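Local structure of cycloserine biosynthesis protein DcsG (6JIL) at residues 6-12 with 52-58; 106-112 with 171-176; 197-201 with 277-282; 236-240 with 267-272. The protein catalyses the magnesium- and ATP-dependent cyclisation of O-ureido-D-serine to the antibiotic D-cycloserine, as a monomeric ligase of the ATP-grasp family. All coordinates share one frame; numbering follows the deposited sequence.

Interaction 1: 6-12 with 52-58; sequences LVTDAVS and VFRSPWT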
# COMPACT_ATOMS: atom_id res chain seq x y z
N LEU A 6 -15.71 -2.85 -9.55
CA LEU A 6 -14.79 -3.05 -8.43
C LEU A 6 -13.75 -4.03 -8.98
O LEU A 6 -14.03 -5.22 -9.15
CB LEU A 6 -15.53 -3.63 -7.21
CG LEU A 6 -16.68 -2.79 -6.64
CD1 LEU A 6 -17.30 -3.50 -5.45
CD2 LEU A 6 -16.18 -1.41 -6.22
N VAL A 7 -12.56 -3.53 -9.27
CA VAL A 7 -11.51 -4.34 -9.87
C VAL A 7 -10.74 -5.27 -8.95
O VAL A 7 -10.26 -4.89 -7.89
CB VAL A 7 -10.49 -3.44 -10.61
CG1 VAL A 7 -9.50 -4.31 -11.40
CG2 VAL A 7 -11.22 -2.50 -11.55
N THR A 8 -10.59 -6.51 -9.42
CA THR A 8 -9.87 -7.55 -8.69
C THR A 8 -9.24 -8.45 -9.76
O THR A 8 -9.08 -8.04 -10.90
CB THR A 8 -10.86 -8.39 -7.82
OG1 THR A 8 -10.14 -9.33 -7.02
CG2 THR A 8 -11.85 -9.15 -8.73
N ASP A 9 -8.86 -9.65 -9.35
CA ASP A 9 -8.34 -10.66 -10.27
C ASP A 9 -8.52 -12.01 -9.59
O ASP A 9 -8.50 -12.10 -8.36
CB ASP A 9 -6.89 -10.36 -10.74
CG ASP A 9 -5.84 -10.45 -9.63
OD1 ASP A 9 -4.91 -9.62 -9.67
OD2 ASP A 9 -5.90 -11.35 -8.77
N ALA A 10 -8.75 -13.04 -10.38
CA ALA A 10 -9.02 -14.38 -9.86
C ALA A 10 -8.16 -14.83 -8.69
O ALA A 10 -8.69 -15.31 -7.68
CB ALA A 10 -8.94 -15.41 -11.00
N VAL A 11 -6.85 -14.68 -8.82
CA VAL A 11 -5.94 -15.10 -7.76
C VAL A 11 -6.12 -14.35 -6.45
O VAL A 11 -5.97 -14.92 -5.37
CB VAL A 11 -4.47 -14.95 -8.20
CG1 VAL A 11 -3.53 -15.29 -7.06
CG2 VAL A 11 -4.19 -15.85 -9.41
N SER A 12 -6.46 -13.08 -6.54
CA SER A 12 -6.60 -12.23 -5.37
C SER A 12 -7.97 -12.16 -4.73
O SER A 12 -8.07 -11.89 -3.53
CB SER A 12 -6.15 -10.81 -5.73
OG SER A 12 -4.85 -10.83 -6.29
N VAL A 52 -13.24 1.40 -9.49
CA VAL A 52 -12.48 1.43 -8.25
C VAL A 52 -11.58 0.20 -8.20
O VAL A 52 -12.03 -0.93 -8.43
CB VAL A 52 -13.39 1.42 -6.99
CG1 VAL A 52 -12.55 1.16 -5.75
CG2 VAL A 52 -14.09 2.76 -6.85
N PHE A 53 -10.31 0.43 -7.91
CA PHE A 53 -9.35 -0.66 -7.83
C PHE A 53 -9.35 -1.20 -6.41
O PHE A 53 -8.88 -0.55 -5.47
CB PHE A 53 -7.97 -0.17 -8.23
CG PHE A 53 -7.93 0.46 -9.59
CD1 PHE A 53 -7.63 1.80 -9.74
CD2 PHE A 53 -8.18 -0.30 -10.72
CE1 PHE A 53 -7.57 2.38 -11.01
CE2 PHE A 53 -8.12 0.27 -11.98
CZ PHE A 53 -7.82 1.62 -12.12
N ARG A 54 -9.88 -2.40 -6.25
CA ARG A 54 -9.98 -3.01 -4.94
C ARG A 54 -8.88 -4.01 -4.63
O ARG A 54 -8.10 -3.81 -3.71
CB ARG A 54 -11.35 -3.67 -4.78
CG ARG A 54 -12.49 -2.66 -4.65
CD ARG A 54 -12.22 -1.73 -3.50
NE ARG A 54 -11.80 -2.53 -2.35
CZ ARG A 54 -10.79 -2.23 -1.55
NH1 ARG A 54 -10.08 -1.12 -1.75
NH2 ARG A 54 -10.45 -3.07 -0.58
N SER A 55 -8.81 -5.08 -5.41
CA SER A 55 -7.82 -6.11 -5.16
C SER A 55 -7.18 -6.80 -6.36
O SER A 55 -7.15 -8.03 -6.43
CB SER A 55 -8.44 -7.18 -4.25
OG SER A 55 -9.65 -7.66 -4.82
N PRO A 56 -6.67 -6.02 -7.33
CA PRO A 56 -6.03 -6.61 -8.51
C PRO A 56 -4.59 -6.83 -8.03
O PRO A 56 -3.63 -6.38 -8.66
CB PRO A 56 -6.13 -5.48 -9.51
CG PRO A 56 -5.82 -4.30 -8.66
CD PRO A 56 -6.62 -4.55 -7.40
N TRP A 57 -4.46 -7.52 -6.92
CA TRP A 57 -3.16 -7.70 -6.30
C TRP A 57 -2.05 -8.44 -7.02
O TRP A 57 -0.91 -8.44 -6.55
CB TRP A 57 -3.34 -8.22 -4.88
CG TRP A 57 -4.13 -7.25 -4.03
CD1 TRP A 57 -4.12 -5.88 -4.13
CD2 TRP A 57 -5.03 -7.56 -2.97
NE1 TRP A 57 -4.97 -5.32 -3.20
CE2 TRP A 57 -5.54 -6.33 -2.47
CE3 TRP A 57 -5.47 -8.75 -2.38
CZ2 TRP A 57 -6.45 -6.27 -1.42
CZ3 TRP A 57 -6.38 -8.69 -1.33
CH2 TRP A 57 -6.86 -7.46 -0.86
N THR A 58 -2.35 -9.06 -8.16
CA THR A 58 -1.29 -9.73 -8.89
C THR A 58 -0.53 -8.68 -9.70
O THR A 58 0.39 -9.00 -10.45
CB THR A 58 -1.82 -10.84 -9.85
OG1 THR A 58 -2.74 -10.27 -10.79
CG2 THR A 58 -2.52 -11.93 -9.06

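Interaction 2: 106-112 with 171-176; sequences IPTTVVA and HVILQP. With ADP (adenosine-5'-diphosphate), chain G.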
# COMPACT_ATOMS: atom_id res chain seq x y z
N ILE A 106 10.15 5.82 7.68
CA ILE A 106 11.27 4.95 7.97
C ILE A 106 12.41 5.40 7.06
O ILE A 106 12.19 5.60 5.86
CB ILE A 106 10.95 3.47 7.65
CG1 ILE A 106 9.93 2.93 8.66
CG2 ILE A 106 12.23 2.64 7.65
CD1 ILE A 106 9.52 1.47 8.42
N PRO A 107 13.61 5.60 7.62
CA PRO A 107 14.75 6.02 6.79
C PRO A 107 14.75 5.10 5.56
O PRO A 107 14.90 3.89 5.69
CB PRO A 107 15.94 5.78 7.71
CG PRO A 107 15.36 6.13 9.06
CD PRO A 107 14.01 5.46 9.03
N THR A 108 14.57 5.70 4.39
CA THR A 108 14.46 4.96 3.14
C THR A 108 15.44 5.35 2.04
O THR A 108 15.54 6.52 1.68
CB THR A 108 13.03 5.11 2.59
OG1 THR A 108 12.11 4.42 3.45
CG2 THR A 108 12.92 4.58 1.17
N THR A 109 16.15 4.36 1.49
CA THR A 109 17.12 4.58 0.41
C THR A 109 16.69 3.88 -0.87
O THR A 109 16.60 2.65 -0.91
CB THR A 109 18.51 4.07 0.81
OG1 THR A 109 19.06 4.92 1.82
CG2 THR A 109 19.45 4.05 -0.40
N VAL A 110 16.45 4.66 -1.93
CA VAL A 110 16.01 4.11 -3.22
C VAL A 110 17.17 3.80 -4.19
O VAL A 110 18.00 4.66 -4.48
CB VAL A 110 15.04 5.10 -3.90
CG1 VAL A 110 14.49 4.50 -5.17
CG2 VAL A 110 13.91 5.44 -2.94
N VAL A 111 17.20 2.56 -4.67
CA VAL A 111 18.22 2.09 -5.61
C VAL A 111 17.56 1.98 -6.98
O VAL A 111 16.63 1.20 -7.16
CB VAL A 111 18.74 0.69 -5.21
CG1 VAL A 111 19.83 0.23 -6.19
CG2 VAL A 111 19.25 0.71 -3.78
N ALA A 112 18.05 2.74 -7.95
CA ALA A 112 17.46 2.72 -9.29
C ALA A 112 18.07 1.72 -10.25
O ALA A 112 19.25 1.39 -10.15
CB ALA A 112 17.54 4.12 -9.90
N HIS A 171 12.55 -0.47 -9.04
CA HIS A 171 13.42 0.31 -8.18
C HIS A 171 13.43 -0.48 -6.87
O HIS A 171 12.45 -1.14 -6.55
CB HIS A 171 12.86 1.71 -7.93
CG HIS A 171 13.23 2.70 -8.99
ND1 HIS A 171 12.74 2.64 -10.28
CD2 HIS A 171 14.03 3.79 -8.94
CE1 HIS A 171 13.23 3.65 -10.98
NE2 HIS A 171 14.01 4.36 -10.19
N VAL A 172 14.52 -0.41 -6.12
CA VAL A 172 14.61 -1.14 -4.86
C VAL A 172 14.80 -0.20 -3.69
O VAL A 172 15.56 0.77 -3.78
CB VAL A 172 15.78 -2.14 -4.89
CG1 VAL A 172 15.90 -2.87 -3.55
CG2 VAL A 172 15.58 -3.14 -6.02
N ILE A 173 14.11 -0.49 -2.60
CA ILE A 173 14.23 0.33 -1.41
C ILE A 173 14.99 -0.41 -0.32
O ILE A 173 14.76 -1.59 -0.08
CB ILE A 173 12.83 0.75 -0.87
CG1 ILE A 173 12.31 1.93 -1.69
CG2 ILE A 173 12.90 1.13 0.59
CD1 ILE A 173 10.95 2.41 -1.27
N LEU A 174 15.93 0.29 0.31
CA LEU A 174 16.73 -0.26 1.39
C LEU A 174 16.33 0.51 2.65
O LEU A 174 16.33 1.74 2.64
CB LEU A 174 18.22 -0.05 1.13
CG LEU A 174 18.83 -0.68 -0.13
CD1 LEU A 174 20.31 -0.34 -0.22
CD2 LEU A 174 18.64 -2.18 -0.10
N GLN A 175 15.98 -0.20 3.71
CA GLN A 175 15.61 0.46 4.96
C GLN A 175 16.20 -0.28 6.14
O GLN A 175 16.40 -1.49 6.11
CB GLN A 175 14.09 0.48 5.18
CG GLN A 175 13.24 1.00 4.04
CD GLN A 175 11.76 0.89 4.34
OE1 GLN A 175 11.27 -0.16 4.75
NE2 GLN A 175 11.02 1.98 4.13
N PRO A 176 16.52 0.46 7.22
CA PRO A 176 17.07 -0.24 8.37
C PRO A 176 15.90 -1.01 8.97
O PRO A 176 14.75 -0.58 8.84
CB PRO A 176 17.52 0.90 9.27
CG PRO A 176 16.56 2.00 8.94
CD PRO A 176 16.51 1.91 7.43
PB ADP G . 4.32 -4.63 1.41
O1B ADP G . 3.41 -4.98 2.70
O2B ADP G . 3.60 -3.62 0.53
O3B ADP G . 4.57 -5.93 0.61
PA ADP G . 5.90 -3.62 3.43
O1A ADP G . 6.60 -2.35 3.55
O2A ADP G . 4.49 -3.48 4.15
O3A ADP G . 5.76 -3.98 1.84
O5' ADP G . 6.81 -4.76 4.12
C5' ADP G . 6.02 -5.93 4.35
C4' ADP G . 6.26 -6.39 5.80
O4' ADP G . 7.68 -6.53 6.05
C3' ADP G . 5.72 -5.37 6.80
O3' ADP G . 4.36 -5.62 7.13
C2' ADP G . 6.67 -5.52 7.99
O2' ADP G . 6.22 -6.51 8.91
C1' ADP G . 8.02 -5.90 7.32
N9 ADP G . 8.89 -4.71 7.13
C8 ADP G . 9.17 -4.07 5.94
N7 ADP G . 10.01 -3.10 6.13
C5 ADP G . 10.33 -3.03 7.44
C6 ADP G . 11.33 -2.35 8.18
N6 ADP G . 12.10 -1.36 7.60
N1 ADP G . 11.54 -2.71 9.47
C2 ADP G . 10.83 -3.68 10.05
N3 ADP G . 9.89 -4.35 9.39
C4 ADP G . 9.61 -4.07 8.10

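Interaction 3: 197-201 with 277-282; sequences SHAIH and LNLTFS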
# COMPACT_ATOMS: atom_id res chain seq x y z
N SER A 197 -11.33 6.14 10.35
CA SER A 197 -12.43 5.21 10.55
C SER A 197 -12.07 4.13 11.57
O SER A 197 -12.78 3.94 12.54
CB SER A 197 -12.82 4.54 9.24
OG SER A 197 -13.84 3.58 9.45
N HIS A 198 -10.97 3.44 11.33
CA HIS A 198 -10.57 2.36 12.22
C HIS A 198 -9.16 1.89 11.89
O HIS A 198 -8.56 2.31 10.89
CB HIS A 198 -11.51 1.19 12.05
CG HIS A 198 -11.54 0.65 10.65
ND1 HIS A 198 -12.31 1.22 9.65
CD2 HIS A 198 -10.86 -0.36 10.07
CE1 HIS A 198 -12.10 0.58 8.52
NE2 HIS A 198 -11.22 -0.38 8.74
N ALA A 199 -8.65 0.99 12.72
CA ALA A 199 -7.32 0.45 12.53
C ALA A 199 -7.22 -0.97 13.04
O ALA A 199 -8.13 -1.49 13.69
CB ALA A 199 -6.30 1.34 13.24
N ILE A 200 -6.10 -1.61 12.73
CA ILE A 200 -5.84 -2.97 13.19
C ILE A 200 -4.37 -3.08 13.52
O ILE A 200 -3.57 -2.20 13.20
CB ILE A 200 -6.13 -4.03 12.09
CG1 ILE A 200 -5.01 -4.01 11.05
CG2 ILE A 200 -7.48 -3.77 11.44
CD1 ILE A 200 -5.07 -5.14 10.04
N HIS A 201 -4.03 -4.16 14.20
CA HIS A 201 -2.66 -4.43 14.52
C HIS A 201 -2.32 -5.59 13.59
O HIS A 201 -3.15 -6.47 13.35
CB HIS A 201 -2.50 -4.85 15.98
CG HIS A 201 -1.20 -5.52 16.27
ND1 HIS A 201 -1.06 -6.89 16.28
CD2 HIS A 201 0.04 -5.02 16.47
CE1 HIS A 201 0.21 -7.20 16.47
NE2 HIS A 201 0.90 -6.08 16.59
N LEU A 277 -8.51 -2.70 3.26
CA LEU A 277 -8.99 -1.72 4.22
C LEU A 277 -9.38 -2.25 5.60
O LEU A 277 -9.57 -1.47 6.53
CB LEU A 277 -10.17 -0.96 3.60
CG LEU A 277 -9.79 -0.16 2.36
CD1 LEU A 277 -11.03 0.18 1.54
CD2 LEU A 277 -9.08 1.12 2.78
N ASN A 278 -9.48 -3.57 5.74
CA ASN A 278 -9.85 -4.21 7.01
C ASN A 278 -11.26 -3.83 7.44
O ASN A 278 -11.53 -3.63 8.63
CB ASN A 278 -8.85 -3.83 8.12
CG ASN A 278 -7.44 -4.29 7.82
OD1 ASN A 278 -7.22 -5.45 7.52
ND2 ASN A 278 -6.49 -3.38 7.91
N LEU A 279 -12.16 -3.74 6.47
CA LEU A 279 -13.55 -3.37 6.74
C LEU A 279 -14.23 -4.26 7.78
O LEU A 279 -15.01 -3.78 8.59
CB LEU A 279 -14.36 -3.41 5.44
CG LEU A 279 -13.90 -2.50 4.30
CD1 LEU A 279 -14.84 -2.64 3.11
CD2 LEU A 279 -13.85 -1.06 4.79
N THR A 280 -13.92 -5.55 7.75
CA THR A 280 -14.53 -6.50 8.67
C THR A 280 -14.04 -6.40 10.11
O THR A 280 -14.50 -7.15 10.98
CB THR A 280 -14.37 -7.95 8.15
OG1 THR A 280 -12.98 -8.31 8.13
CG2 THR A 280 -14.93 -8.07 6.74
N PHE A 281 -13.11 -5.48 10.37
CA PHE A 281 -12.60 -5.29 11.73
C PHE A 281 -13.21 -4.05 12.38
O PHE A 281 -12.86 -3.70 13.50
CB PHE A 281 -11.08 -5.13 11.73
CG PHE A 281 -10.33 -6.42 11.57
CD1 PHE A 281 -10.12 -6.96 10.31
CD2 PHE A 281 -9.81 -7.07 12.69
CE1 PHE A 281 -9.40 -8.14 10.16
CE2 PHE A 281 -9.09 -8.25 12.55
CZ PHE A 281 -8.88 -8.78 11.28
N SER A 282 -14.10 -3.38 11.67
CA SER A 282 -14.76 -2.18 12.17
C SER A 282 -16.26 -2.41 12.05
O SER A 282 -16.68 -3.19 11.21
CB SER A 282 -14.38 -0.97 11.32
OG SER A 282 -14.91 -1.10 10.01

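Interaction 4: 236-240 with 267-272; sequences ALAAS and VLEMEL. With MG (magnesium ion), chain I; MG (magnesium ion), chain H; ADP (adenosine-5'-diphosphate), chain G.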
# COMPACT_ATOMS: atom_id res chain seq x y z
N ALA A 236 0.18 12.21 6.49
CA ALA A 236 0.61 11.48 5.31
C ALA A 236 -0.42 11.65 4.19
O ALA A 236 -0.05 11.84 3.03
CB ALA A 236 0.78 10.01 5.65
N LEU A 237 -1.70 11.58 4.55
CA LEU A 237 -2.77 11.73 3.57
C LEU A 237 -2.83 13.16 3.03
O LEU A 237 -2.98 13.37 1.82
CB LEU A 237 -4.12 11.36 4.21
CG LEU A 237 -4.34 9.87 4.52
CD1 LEU A 237 -5.60 9.67 5.33
CD2 LEU A 237 -4.43 9.10 3.21
N ALA A 238 -2.70 14.14 3.92
CA ALA A 238 -2.73 15.53 3.50
C ALA A 238 -1.54 15.81 2.58
O ALA A 238 -1.66 16.55 1.60
CB ALA A 238 -2.71 16.45 4.71
N ALA A 239 -0.39 15.22 2.89
CA ALA A 239 0.80 15.42 2.08
C ALA A 239 0.57 14.86 0.68
O ALA A 239 1.05 15.41 -0.31
CB ALA A 239 2.00 14.73 2.72
N SER A 240 -0.17 13.75 0.61
CA SER A 240 -0.48 13.12 -0.66
C SER A 240 -1.43 14.00 -1.47
O SER A 240 -1.26 14.19 -2.67
CB SER A 240 -1.14 11.75 -0.44
OG SER A 240 -0.29 10.91 0.31
N VAL A 267 5.66 6.33 9.23
CA VAL A 267 5.06 5.59 8.14
C VAL A 267 5.96 4.47 7.64
O VAL A 267 7.15 4.67 7.41
CB VAL A 267 4.73 6.53 6.96
CG1 VAL A 267 4.13 5.74 5.81
CG2 VAL A 267 3.77 7.62 7.43
N LEU A 268 5.38 3.28 7.48
CA LEU A 268 6.07 2.10 6.98
C LEU A 268 5.76 2.13 5.49
O LEU A 268 6.65 2.13 4.65
CB LEU A 268 5.47 0.83 7.59
CG LEU A 268 6.14 -0.54 7.45
CD1 LEU A 268 5.06 -1.61 7.63
CD2 LEU A 268 6.81 -0.72 6.12
N GLU A 269 4.47 2.12 5.19
CA GLU A 269 3.99 2.18 3.82
C GLU A 269 2.57 2.75 3.86
O GLU A 269 1.94 2.80 4.91
CB GLU A 269 3.99 0.80 3.16
CG GLU A 269 2.87 -0.13 3.59
CD GLU A 269 2.51 -1.11 2.49
OE1 GLU A 269 2.30 -0.66 1.35
OE2 GLU A 269 2.42 -2.33 2.77
N MSE A 270 2.09 3.17 2.70
CA MSE A 270 0.77 3.76 2.58
C MSE A 270 0.12 3.29 1.29
O MSE A 270 0.77 3.26 0.25
CB MSE A 270 0.91 5.29 2.59
CG MSE A 270 -0.29 6.06 2.08
SE MSE A 270 0.06 7.97 2.07
CE MSE A 270 -1.29 8.51 3.33
N GLU A 271 -1.15 2.89 1.36
CA GLU A 271 -1.87 2.41 0.18
C GLU A 271 -3.10 3.25 -0.15
O GLU A 271 -4.07 3.29 0.62
CB GLU A 271 -2.25 0.94 0.37
CG GLU A 271 -1.07 -0.00 0.18
CD GLU A 271 -1.37 -1.43 0.59
OE1 GLU A 271 -2.43 -1.96 0.20
OE2 GLU A 271 -0.55 -2.02 1.30
N LEU A 272 -3.06 3.90 -1.30
CA LEU A 272 -4.14 4.77 -1.73
C LEU A 272 -4.87 4.32 -2.98
O LEU A 272 -5.96 4.80 -3.28
CB LEU A 272 -3.57 6.17 -1.96
CG LEU A 272 -2.66 6.62 -0.82
CD1 LEU A 272 -2.10 7.98 -1.13
CD2 LEU A 272 -3.44 6.63 0.49
MG MG I . 1.48 -2.75 0.75
MG MG H . 2.35 -3.81 4.45
PB ADP G . 4.32 -4.63 1.41
O1B ADP G . 3.41 -4.98 2.70
O2B ADP G . 3.60 -3.62 0.53
O3B ADP G . 4.57 -5.93 0.61
PA ADP G . 5.90 -3.62 3.43
O1A ADP G . 6.60 -2.35 3.55
O2A ADP G . 4.49 -3.48 4.15
O3A ADP G . 5.76 -3.98 1.84
O5' ADP G . 6.81 -4.76 4.12
C5' ADP G . 6.02 -5.93 4.35
C4' ADP G . 6.26 -6.39 5.80
O4' ADP G . 7.68 -6.53 6.05
C3' ADP G . 5.72 -5.37 6.80
O3' ADP G . 4.36 -5.62 7.13
C2' ADP G . 6.67 -5.52 7.99
O2' ADP G . 6.22 -6.51 8.91
C1' ADP G . 8.02 -5.90 7.32
N9 ADP G . 8.89 -4.71 7.13
C8 ADP G . 9.17 -4.07 5.94
N7 ADP G . 10.01 -3.10 6.13
C5 ADP G . 10.33 -3.03 7.44
C6 ADP G . 11.33 -2.35 8.18
N6 ADP G . 12.10 -1.36 7.60
N1 ADP G . 11.54 -2.71 9.47
C2 ADP G . 10.83 -3.68 10.05
N3 ADP G . 9.89 -4.35 9.39
C4 ADP G . 9.61 -4.07 8.10
O HOH W 1 2.59 -6.09 5.26
O HOH W 2 1.64 -2.47 6.21
O HOH W 3 1.81 -2.43 -1.50

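Interaction 1: 6-12 with 52-58
Two neighbouring parallel strands of the amino-terminal four-stranded sheet meet here and continue into the loops at their carboxyl ends. Val7 N donates to Val52 O at 2.8 Å, and Val7 O accepts from both Arg54 N and Ser55 N, so one carbonyl grips two successive amides of the partner segment. Beta-branched and aromatic residues suit the sheet faces: Val7 CG2 lies beside Phe53 CD2 (3.8 Å), the two side chains running the same way, while CG1 reaches Pro56 CB. Beyond the strands, Asp9 acts as the polar hub. Its OD1 takes Thr58 N (3.0 Å) on the syn lone pair and Thr58 OG1 from above the carboxylate plane; OD2 takes Ser12 N, an Asx motif, and Ser12 OG (2.7 Å). With CG between the backbone N and carbonyl carbon (chi1 66°), the carboxylate faces Thr58, and four donors fix its rotation. Trp38 NE1 adds a further bond to OD1. The Thr8 and Ser55 hydroxyls lie 2.8 Å apart (OG1 to OG), and Ser55 OG is also bonded to Asp16. Helix 19-28 packs on Leu6 and Arg54, helix 63-76 on Phe53 and Pro56, and strand 33-37 flanks strand 4-8.

Interaction 2: 106-112 with 171-176
Gln175 and Thr108 meet side by side at the adenine pocket, where strand 172-176 of the antiparallel sheet in the ATP-grasp fold reaches the nucleotide. ADP N6 donates to Pro176 O at 3.0 Å and to Gln175 OE1 at 3.2 Å, while Ile106 CD1 approaches the same nitrogen as an apolar neighbour. A primary amide suits position 175 because its two ends do different work: OE1 accepts from the adenine and from Lys137 NZ, and NE2 donates to Thr108 OG1. That bond lies in the amide plane and is nearly straight (170°), so it should resist a flip of the amide. Thr108 OG1 in turn donates to Ile106 O, which ties the second shell back to the pocket wall.

Farther along, the two strands run antiparallel. Thr109 with Leu174 and Val111 with Val172 form hydrogen-bonded pairs around the non-hydrogen-bonded pair Val110 with Ile173. Beta-branched residues favour this extended backbone. Val111 CG2 meets Leu174 CD1 on the face covered by helices 117-127 and 155-167. On the other face, Thr108 turns its methyl away from the backbone N (chi1 -68° places OG1 beside that N), bringing CG2 to 3.5 Å from Ile173 CG2. At the far end the His171 ring receives Val110 CG1 at its edge, 3.9 Å from CD2.

Interaction 3: 197-201 with 277-282
Ser282 CB sits over one face of the His198 imidazole in a CH-pi contact, 3.5 Å from the ring centroid and displaced toward the rim. At the edge, Ser197 OG lies in the ring plane, 2.8 Å from His198 ND1. The other ring nitrogen reaches across: His198 NE2 donates to Leu277 O at 3.0 Å, with the oxygen tilted 20° from the ring plane. Histidine suits this buried place because one flat group offers a polar atom at each of two edges and a face for packing. Its CG stands between the backbone N and the carbonyl carbon (chi1 59°), which directs the ring from the strand toward 277-282. Leu277 O also accepts from Thr190 OG1, so the neighbouring strand shares this carbonyl.

The second flat group is the Asn278 amide; the Ile200 and Asn278 side chains cross at about a right angle. Ile200 CG2 packs between Asn278 CB, at 3.6 Å, and Phe281 CB, at 3.9 Å, while the CG1-CD1 arm lies along the amide. The amide oxygen, Asn278 OD1, accepts from Arg220, an inferred active-site residue.

Within the loop, Ser282 OG and Ser282 N both donate to Leu279 O from the same face of its carbonyl plane, closing the short 3-10 turn at 279-281. Ser197 and His198 both face Thr190, forming a classic beta bulge in strand 195-202; the contact thus joins a bulged strand of the five-stranded antiparallel sheet to the loop before helix 285-296, beside the active site.

Interaction 4: 236-240 with 267-272
Met270, here selenomethionine, carries the packed side of this contact, its end lying against Ala236 and Ser240 of helix 227-244 with Leu237 alongside. The chain leaves with CG anti to the backbone N (chi1 163°) and bends at its last torsion, bringing CE to 3.5 Å from Ala236 CB and SE to 3.4 Å from Ser240 OG. Small Ala236 allows the strand residue to come close to the helix, and its CB also faces Val267 CG2. Beside it, Leu272 spreads its two methyls over the helix: CD2 meets Leu237 CD2 at 3.8 Å, and CD1 lies against Ser240. The serine hydroxyl donates back to Ala236 O, a helix carbonyl that also accepts Ser240 N from the opposite face of its plane; this satisfies a buried polar group within the helix. Trp88 touches both Ser240 and Leu272.

Alternation along the strand sends Glu269 and Glu271 away from this apolar side, to a polar side where magnesium, nucleotide and waters, rather than helix 227-244, are their partners. Glu269 OE1 and OE2 chelate one magnesium, and OE2 bridges to the second at 2.2 Å. Glu271 OE2 binds the first magnesium at 2.2 Å, while OE1 forms a salt bridge with Arg254. ADP O2B and a water also bind the first metal, and ADP O1B and O2A join the second, with two waters. The two metals probably offset the crowding of carboxylate and phosphate charge, consistent with their drawing negative charge from the phosphates during ATP-dependent ligation.

Overall arrangement
Interaction 1 belongs to the amino-terminal parallel sheet and comes first along the chain; interactions 2, 3 and 4 involve antiparallel sheets. Interactions 1 and 2 are on opposite sides of the chain's centre, their own centres about 27 Å apart. Interaction 4 touches interaction 2 through Ile106 with Val267 and Leu268, and the two hold opposite ends of ADP, the adenine and the phosphates with their magnesium ions. Interactions 3 and 4 share the five-stranded antiparallel sheet, with centres about 16 Å apart; segments 236-240 and 267-272 fall between those of interaction 3. Arg54 packs on Leu277, joining interactions 1 and 3, which lie near the inferred active-site residues Arg220 and, for interaction 1, Glu271.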